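Exo-beta-1,3-glucanase (Streptomyces sp. SirexAA-E, PDB 4PEY) cleaves beta-D-glucose units successively from the non-reducing ends of laminarin and laminarioligosaccharides, releasing glucose and laminaribiose. Local coordinates at residues A[328-341]-A[361-375]. The protein carries 1 engineered substitution. Sequence-based numbering, arbitrary orientation.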
ATOM      1  N   ASP A 328      10.898  18.536  -8.208  1.00 13.15           N
ATOM      2  CA  ASP A 328       9.681  19.215  -8.648  1.00 13.06           C
ATOM      3  C   ASP A 328       9.437  19.004 -10.140  1.00 15.07           C
ATOM      4  O   ASP A 328       9.404  19.955 -10.930  1.00 17.80           O
ATOM      5  CB  ASP A 328       9.774  20.703  -8.315  1.00 13.52           C
ATOM      6  CG  ASP A 328       9.907  20.944  -6.835  1.00 17.38           C
ATOM      7  OD1 ASP A 328       9.241  20.231  -6.069  1.00 19.35           O
ATOM      8  OD2 ASP A 328      10.685  21.832  -6.436  1.00 22.60           O
ATOM      9  N   VAL A 329       9.272  17.740 -10.507  1.00 13.26           N
ATOM     10  CA  VAL A 329       9.145  17.338 -11.900  1.00 14.32           C
ATOM     11  C   VAL A 329       7.885  16.510 -12.152  1.00 12.39           C
ATOM     12  O   VAL A 329       7.333  15.882 -11.231  1.00 14.32           O
ATOM     13  CB  VAL A 329      10.393  16.532 -12.355  1.00 16.00           C
ATOM     14  CG1 VAL A 329      11.630  17.420 -12.355  1.00 16.62           C
ATOM     15  CG2 VAL A 329      10.618  15.317 -11.468  1.00 15.84           C
ATOM     16  N   ASP A 330       7.430  16.524 -13.402  1.00 13.64           N
ATOM     17  CA  ASP A 330       6.295  15.713 -13.846  1.00 12.82           C
ATOM     18  C   ASP A 330       6.607  14.219 -13.873  1.00 12.02           C
ATOM     19  O   ASP A 330       7.743  13.820 -14.125  1.00 14.19           O
ATOM     20  CB  ASP A 330       5.866  16.080 -15.273  1.00 12.94           C
ATOM     21  CG  ASP A 330       5.235  17.458 -15.411  1.00 14.99           C
ATOM     22  OD1 ASP A 330       4.987  18.185 -14.427  1.00 16.41           O
ATOM     23  OD2 ASP A 330       4.950  17.796 -16.572  1.00 17.93           O
ATOM     24  N   GLY A 331       5.579  13.404 -13.663  1.00 11.92           N
ATOM     25  CA  GLY A 331       5.561  12.036 -14.159  1.00 12.08           C
ATOM     26  C   GLY A 331       6.469  10.997 -13.532  1.00 13.02           C
ATOM     27  O   GLY A 331       6.677   9.933 -14.112  1.00 12.59           O
ATOM     28  N   VAL A 332       7.011  11.267 -12.352  1.00 12.60           N
ATOM     29  CA  VAL A 332       7.851  10.261 -11.712  1.00 11.98           C
ATOM     30  C   VAL A 332       6.941   9.165 -11.158  1.00 12.07           C
ATOM     31  O   VAL A 332       5.872   9.453 -10.626  1.00 12.60           O
ATOM     32  CB  VAL A 332       8.734  10.889 -10.608  1.00 11.86           C
ATOM     33  CG1 VAL A 332       9.364   9.827  -9.713  1.00 11.36           C
ATOM     34  CG2 VAL A 332       9.811  11.748 -11.258  1.00 13.37           C
ATOM     35  N   LYS A 333       7.347   7.912 -11.331  1.00 11.47           N
ATOM     36  CA  LYS A 333       6.536   6.773 -10.924  1.00 11.67           C
ATOM     37  C   LYS A 333       7.358   5.875 -10.016  1.00 11.89           C
ATOM     38  O   LYS A 333       8.204   5.101 -10.482  1.00 13.32           O
ATOM     39  CB  LYS A 333       6.032   6.006 -12.157  1.00 13.76           C
ATOM     40  CG  LYS A 333       5.225   6.902 -13.108  1.00 14.85           C
ATOM     41  CD  LYS A 333       5.010   6.292 -14.491  1.00 14.98           C
ATOM     42  CE  LYS A 333       4.408   7.313 -15.463  1.00 14.49           C
ATOM     43  NZ  LYS A 333       5.403   8.288 -16.030  1.00 14.11           N
ATOM     44  N   VAL A 334       7.123   6.006  -8.714  1.00 12.10           N
ATOM     45  CA  VAL A 334       7.798   5.186  -7.714  1.00 11.99           C
ATOM     46  C   VAL A 334       6.877   4.030  -7.389  1.00 10.39           C
ATOM     47  O   VAL A 334       5.700   4.247  -7.105  1.00 11.61           O
ATOM     48  CB  VAL A 334       8.129   5.981  -6.437  1.00 11.10           C
ATOM     49  CG1 VAL A 334       8.923   5.126  -5.462  1.00 13.78           C
ATOM     50  CG2 VAL A 334       8.893   7.251  -6.786  1.00 13.21           C
ATOM     51  N   ALA A 335       7.387   2.801  -7.456  1.00 11.27           N
ATOM     52  CA  ALA A 335       6.513   1.635  -7.340  1.00 12.35           C
ATOM     53  C   ALA A 335       7.188   0.434  -6.702  1.00 11.85           C
ATOM     54  O   ALA A 335       8.278   0.042  -7.121  1.00 14.43           O
ATOM     55  CB  ALA A 335       5.984   1.236  -8.722  1.00 14.13           C
ATOM     56  N   GLY A 336       6.533  -0.161  -5.706  1.00 11.55           N
ATOM     57  CA  GLY A 336       6.950  -1.454  -5.189  1.00 11.69           C
ATOM     58  C   GLY A 336       8.210  -1.448  -4.356  1.00 13.63           C
ATOM     59  O   GLY A 336       9.044  -2.342  -4.494  1.00 15.17           O
ATOM     60  N   LEU A 337       8.348  -0.447  -3.491  1.00 12.67           N
ATOM     61  CA  LEU A 337       9.508  -0.331  -2.612  1.00 11.02           C
ATOM     62  C   LEU A 337       9.101  -0.257  -1.152  1.00 11.29           C
ATOM     63  O   LEU A 337       8.106   0.385  -0.822  1.00 12.22           O
ATOM     64  CB  LEU A 337      10.323   0.918  -2.961  1.00 12.07           C
ATOM     65  CG  LEU A 337      10.959   0.933  -4.350  1.00 12.76           C
ATOM     66  CD1 LEU A 337      11.460   2.334  -4.695  1.00 16.40           C
ATOM     67  CD2 LEU A 337      12.109  -0.069  -4.402  1.00 14.20           C
ATOM     68  N   LEU A 338       9.896  -0.889  -0.288  1.00 10.64           N
ATOM     69  CA  LEU A 338       9.762  -0.723   1.155  1.00 10.48           C
ATOM     70  C   LEU A 338      10.882   0.177   1.649  1.00 11.70           C
ATOM     71  O   LEU A 338      12.052  -0.101   1.395  1.00 12.72           O
ATOM     72  CB  LEU A 338       9.808  -2.079   1.872  1.00 11.97           C
ATOM     73  CG  LEU A 338       9.931  -2.102   3.403  1.00 13.37           C
ATOM     74  CD1 LEU A 338       8.750  -1.417   4.092  1.00 14.35           C
ATOM     75  CD2 LEU A 338      10.063  -3.537   3.892  1.00 13.92           C
ATOM     76  N   VAL A 339      10.529   1.258   2.338  1.00 11.46           N
ATOM     77  CA  VAL A 339      11.523   2.114   2.977  1.00 10.89           C
ATOM     78  C   VAL A 339      11.520   1.779   4.458  1.00 10.42           C
ATOM     79  O   VAL A 339      10.492   1.875   5.110  1.00 12.22           O
ATOM     80  CB  VAL A 339      11.235   3.616   2.755  1.00 12.42           C
ATOM     81  CG1 VAL A 339      12.257   4.478   3.506  1.00 12.93           C
ATOM     82  CG2 VAL A 339      11.271   3.933   1.265  1.00 13.84           C
ATOM     83  N   ASP A 340      12.677   1.366   4.964  1.00 11.31           N
ATOM     84  CA  ASP A 340      12.819   0.792   6.298  1.00 11.28           C
ATOM     85  C   ASP A 340      13.749   1.687   7.117  1.00 11.04           C
ATOM     86  O   ASP A 340      14.933   1.795   6.797  1.00 12.43           O
ATOM     87  CB  ASP A 340      13.373  -0.637   6.159  1.00 12.79           C
ATOM     88  CG  ASP A 340      13.288  -1.458   7.433  1.00 13.06           C
ATOM     89  OD1 ASP A 340      12.485  -1.137   8.333  1.00 13.56           O
ATOM     90  OD2 ASP A 340      14.027  -2.466   7.509  1.00 15.09           O
ATOM     91  N   ALA A 341      13.221   2.347   8.149  1.00 11.51           N
ATOM     92  CA  ALA A 341      14.009   3.310   8.926  1.00  9.54           C
ATOM     93  C   ALA A 341      15.237   2.682   9.578  1.00 10.98           C
ATOM     94  O   ALA A 341      15.200   1.537  10.049  1.00 13.43           O
ATOM     95  CB  ALA A 341      13.140   3.980   9.990  1.00 11.69           C
ATOM     96  N   HIS A 361       1.221  19.766 -11.719  1.00 12.91           N
ATOM     97  CA  HIS A 361       1.612  18.591 -12.492  1.00 14.14           C
ATOM     98  C   HIS A 361       0.369  17.817 -12.908  1.00 14.90           C
ATOM     99  O   HIS A 361       0.345  16.587 -12.827  1.00 15.44           O
ATOM    100  CB  HIS A 361       2.543  17.669 -11.684  1.00 15.15           C
ATOM    101  CG  HIS A 361       3.743  18.354 -11.104  1.00 13.53           C
ATOM    102  ND1 HIS A 361       4.890  18.589 -11.831  1.00 15.17           N
ATOM    103  CD2 HIS A 361       3.979  18.843  -9.862  1.00 14.33           C
ATOM    104  CE1 HIS A 361       5.780  19.196 -11.067  1.00 15.21           C
ATOM    105  NE2 HIS A 361       5.253  19.362  -9.864  1.00 15.08           N
ATOM    106  N   ALA A 362      -0.672  18.527 -13.339  1.00 13.87           N
ATOM    107  CA  ALA A 362      -1.980  17.891 -13.513  1.00 13.76           C
ATOM    108  C   ALA A 362      -2.032  16.903 -14.678  1.00 14.15           C
ATOM    109  O   ALA A 362      -2.628  15.826 -14.561  1.00 15.69           O
ATOM    110  CB  ALA A 362      -3.055  18.945 -13.683  1.00 15.43           C
ATOM    111  N   ALA A 363      -1.422  17.255 -15.804  1.00 13.38           N
ATOM    112  CA  ALA A 363      -1.494  16.379 -16.965  1.00 14.00           C
ATOM    113  C   ALA A 363      -0.693  15.095 -16.756  1.00 14.29           C
ATOM    114  O   ALA A 363      -1.074  14.031 -17.241  1.00 17.70           O
ATOM    115  CB  ALA A 363      -1.008  17.113 -18.220  1.00 15.11           C
ATOM    116  N   ASN A 364       0.412  15.196 -16.025  1.00 13.16           N
ATOM    117  CA  ASN A 364       1.345  14.086 -15.857  1.00 13.74           C
ATOM    118  C   ASN A 364       1.902  14.089 -14.433  1.00 14.16           C
ATOM    119  O   ASN A 364       3.031  14.528 -14.198  1.00 14.61           O
ATOM    120  CB  ASN A 364       2.478  14.185 -16.893  1.00 15.47           C
ATOM    121  CG  ASN A 364       3.375  12.966 -16.903  1.00 16.67           C
ATOM    122  OD1 ASN A 364       2.989  11.897 -16.432  1.00 18.10           O
ATOM    123  ND2 ASN A 364       4.576  13.114 -17.455  1.00 18.15           N
ATOM    124  N   PRO A 365       1.094  13.623 -13.470  1.00 13.37           N
ATOM    125  CA  PRO A 365       1.504  13.713 -12.069  1.00 14.28           C
ATOM    126  C   PRO A 365       2.592  12.733 -11.686  1.00 12.27           C
ATOM    127  O   PRO A 365       2.863  11.767 -12.402  1.00 12.86           O
ATOM    128  CB  PRO A 365       0.214  13.395 -11.305  1.00 17.28           C
ATOM    129  CG  PRO A 365      -0.620  12.624 -12.256  1.00 17.15           C
ATOM    130  CD  PRO A 365      -0.301  13.173 -13.613  1.00 13.33           C
ATOM    131  N   THR A 366       3.210  12.988 -10.540  1.00 13.43           N
ATOM    132  CA  THR A 366       4.070  11.999  -9.910  1.00 12.01           C
ATOM    133  C   THR A 366       3.204  11.095  -9.040  1.00 11.34           C
ATOM    134  O   THR A 366       2.210  11.552  -8.457  1.00 12.93           O
ATOM    135  CB  THR A 366       5.187  12.693  -9.101  1.00 13.81           C
ATOM    136  OG1 THR A 366       6.174  13.172 -10.023  1.00 13.99           O
ATOM    137  CG2 THR A 366       5.859  11.744  -8.096  1.00 13.78           C
ATOM    138  N   SER A 367       3.556   9.809  -8.983  1.00 11.78           N
ATOM    139  CA  SER A 367       2.817   8.863  -8.157  1.00 12.16           C
ATOM    140  C   SER A 367       3.720   8.009  -7.278  1.00 11.77           C
ATOM    141  O   SER A 367       4.870   7.726  -7.636  1.00 13.68           O
ATOM    142  CB  SER A 367       1.953   7.944  -9.033  1.00 15.62           C
ATOM    143  OG  SER A 367       2.730   7.272 -10.022  1.00 14.30           O
ATOM    144  N   LEU A 368       3.177   7.631  -6.119  1.00 12.04           N
ATOM    145  CA  LEU A 368       3.719   6.582  -5.262  1.00 11.27           C
ATOM    146  C   LEU A 368       2.735   5.425  -5.281  1.00 11.21           C
ATOM    147  O   LEU A 368       1.558   5.621  -4.979  1.00 12.32           O
ATOM    148  CB  LEU A 368       3.910   7.060  -3.818  1.00 13.01           C
ATOM    149  CG  LEU A 368       4.741   8.305  -3.528  1.00 14.36           C
ATOM    150  CD1 LEU A 368       4.808   8.519  -2.018  1.00 17.01           C
ATOM    151  CD2 LEU A 368       6.130   8.182  -4.114  1.00 17.19           C
ATOM    152  N   GLN A 369       3.202   4.232  -5.640  1.00 10.79           N
ATOM    153  CA  GLN A 369       2.342   3.049  -5.703  1.00 10.56           C
ATOM    154  C   GLN A 369       3.011   1.852  -5.045  1.00 10.65           C
ATOM    155  O   GLN A 369       4.155   1.547  -5.368  1.00 11.22           O
ATOM    156  CB  GLN A 369       1.999   2.715  -7.153  1.00 11.68           C
ATOM    157  CG  GLN A 369       1.072   3.721  -7.781  1.00 11.87           C
ATOM    158  CD  GLN A 369       0.848   3.457  -9.248  1.00 12.93           C
ATOM    159  OE1 GLN A 369       1.770   3.582 -10.062  1.00 12.86           O
ATOM    160  NE2 GLN A 369      -0.382   3.088  -9.603  1.00 12.51           N
ATOM    161  N   ASP A 370       2.311   1.180  -4.130  1.00 10.32           N
ATOM    162  CA  ASP A 370       2.917   0.076  -3.385  1.00  9.74           C
ATOM    163  C   ASP A 370       4.243   0.543  -2.812  1.00 10.45           C
ATOM    164  O   ASP A 370       5.268  -0.128  -2.948  1.00 11.54           O
ATOM    165  CB  ASP A 370       3.129  -1.172  -4.258  1.00 10.25           C
ATOM    166  CG  ASP A 370       1.829  -1.734  -4.811  1.00  9.85           C
ATOM    167  OD1 ASP A 370       0.749  -1.427  -4.266  1.00 11.84           O
ATOM    168  OD2 ASP A 370       1.893  -2.504  -5.796  1.00 10.94           O
ATOM    169  N   VAL A 371       4.214   1.722  -2.206  1.00 10.72           N
ATOM    170  CA  VAL A 371       5.335   2.219  -1.438  1.00 12.08           C
ATOM    171  C   VAL A 371       4.975   2.013   0.024  1.00 10.91           C
ATOM    172  O   VAL A 371       3.936   2.482   0.512  1.00 11.78           O
ATOM    173  CB  VAL A 371       5.636   3.695  -1.749  1.00 12.77           C
ATOM    174  CG1 VAL A 371       6.654   4.264  -0.763  1.00 14.24           C
ATOM    175  CG2 VAL A 371       6.129   3.823  -3.192  1.00 12.67           C
ATOM    176  N   PHE A 372       5.824   1.267   0.711  1.00 10.08           N
ATOM    177  CA  PHE A 372       5.575   0.912   2.096  1.00 11.45           C
ATOM    178  C   PHE A 372       6.676   1.511   2.951  1.00 11.27           C
ATOM    179  O   PHE A 372       7.827   1.601   2.520  1.00 11.93           O
ATOM    180  CB  PHE A 372       5.502  -0.611   2.242  1.00 11.03           C
ATOM    181  CG  PHE A 372       4.610  -1.257   1.216  1.00 11.02           C
ATOM    182  CD1 PHE A 372       3.306  -0.813   1.045  1.00 11.23           C
ATOM    183  CD2 PHE A 372       5.080  -2.267   0.390  1.00 11.97           C
ATOM    184  CE1 PHE A 372       2.477  -1.373   0.088  1.00 12.45           C
ATOM    185  CE2 PHE A 372       4.253  -2.844  -0.567  1.00 11.91           C
ATOM    186  CZ  PHE A 372       2.951  -2.398  -0.723  1.00 12.08           C
ATOM    187  N   VAL A 373       6.319   1.948   4.151  1.00 10.65           N
ATOM    188  CA  VAL A 373       7.308   2.476   5.074  1.00 11.14           C
ATOM    189  C   VAL A 373       7.191   1.728   6.388  1.00 10.31           C
ATOM    190  O   VAL A 373       6.082   1.454   6.853  1.00 11.07           O
ATOM    191  CB  VAL A 373       7.132   3.993   5.296  1.00 11.77           C
ATOM    192  CG1 VAL A 373       8.171   4.511   6.297  1.00 14.28           C
ATOM    193  CG2 VAL A 373       7.249   4.730   3.963  1.00 13.04           C
ATOM    194  N   ARG A 374       8.336   1.353   6.955  1.00 11.10           N
ATOM    195  CA  ARG A 374       8.380   0.668   8.241  1.00 11.43           C
ATOM    196  C   ARG A 374       9.324   1.398   9.183  1.00 11.17           C
ATOM    197  O   ARG A 374      10.442   1.762   8.778  1.00 12.20           O
ATOM    198  CB  ARG A 374       8.836  -0.785   8.080  1.00 11.33           C
ATOM    199  CG  ARG A 374       9.110  -1.475   9.411  1.00 11.96           C
ATOM    200  CD  ARG A 374       9.335  -2.968   9.226  1.00 12.03           C
ATOM    201  NE  ARG A 374      10.612  -3.262   8.579  1.00 11.28           N
ATOM    202  CZ  ARG A 374      10.878  -4.406   7.949  1.00 12.18           C
ATOM    203  NH1 ARG A 374       9.947  -5.353   7.875  1.00 13.07           N
ATOM    204  NH2 ARG A 374      12.072  -4.610   7.400  1.00 14.54           N
ATOM    205  N   ILE A 375       8.873   1.625  10.419  1.00 11.43           N
ATOM    206  CA  ILE A 375       9.734   2.203  11.448  1.00 10.82           C
ATOM    207  C   ILE A 375       9.821   1.238  12.634  1.00  9.50           C
ATOM    208  O   ILE A 375       8.876   1.108  13.418  1.00 12.19           O
ATOM    209  CB  ILE A 375       9.240   3.594  11.927  1.00 13.14           C
ATOM    210  CG1 ILE A 375       8.976   4.524  10.732  1.00 12.09           C
ATOM    211  CG2 ILE A 375      10.253   4.204  12.909  1.00 13.29           C
ATOM    212  CD1 ILE A 375       7.528   4.522  10.253  1.00 14.60           C
TER
HETATM  213  O   HOH W   1       6.433  20.030  -7.446  1.00 21.22           O
HETATM  214  O   HOH W   2       5.597  15.908  -9.139  1.00 18.80           O
HETATM  215  O   HOH W   3       1.966  17.677 -15.919  1.00 21.42           O
HETATM  216  O   HOH W   4       5.054  15.910 -18.552  1.00 24.69           O
HETATM  217  O   HOH W   5       3.690   9.662 -17.808  1.00 22.60           O
HETATM  218  O   HOH W   6       4.010   5.006  -9.362  1.00 14.18           O
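Leu338 CD2 lies over one face of the Arg374 guanidinium, 4.2 Å from NH2, while Asp340 comes to its edge in a side-on, two-nitrogen salt bridge: NE donates to OD1 at 2.8 Å and NH2 to OD2 at 2.9 Å. Both carboxylate oxygens are met from above their own plane, the carboxylate and guanidinium planes standing 68° apart. At the other end, the His361 ring has over one face the water that joins Val329 O and Thr366 OG1; in its plane lie Asp328 O, a second water bonded to NE2, and Asp330 OD1, to which ND1 donates at 2.6 Å, nearly straight at 167°. Between these ends the backbones pair in parallel, turning a corner together at Gly336 and Asp370, as successive coils do in each of the two right-handed beta-helices of family 55. Inside, Val334 CG1 meets Val371 CG2 at 3.8 Å. Replacing Arg374 by leucine would probably leave the buried Asp340 carboxylate without its countercharge and Tyr74 OH without the NH1 it bonds. The paired bonds and the Leu338 cover are likely to hold the guanidinium in place and offset much of its charge, next to substrate-binding Trp402 (about 4 Å between side chains) but about 10 Å from bound glucose.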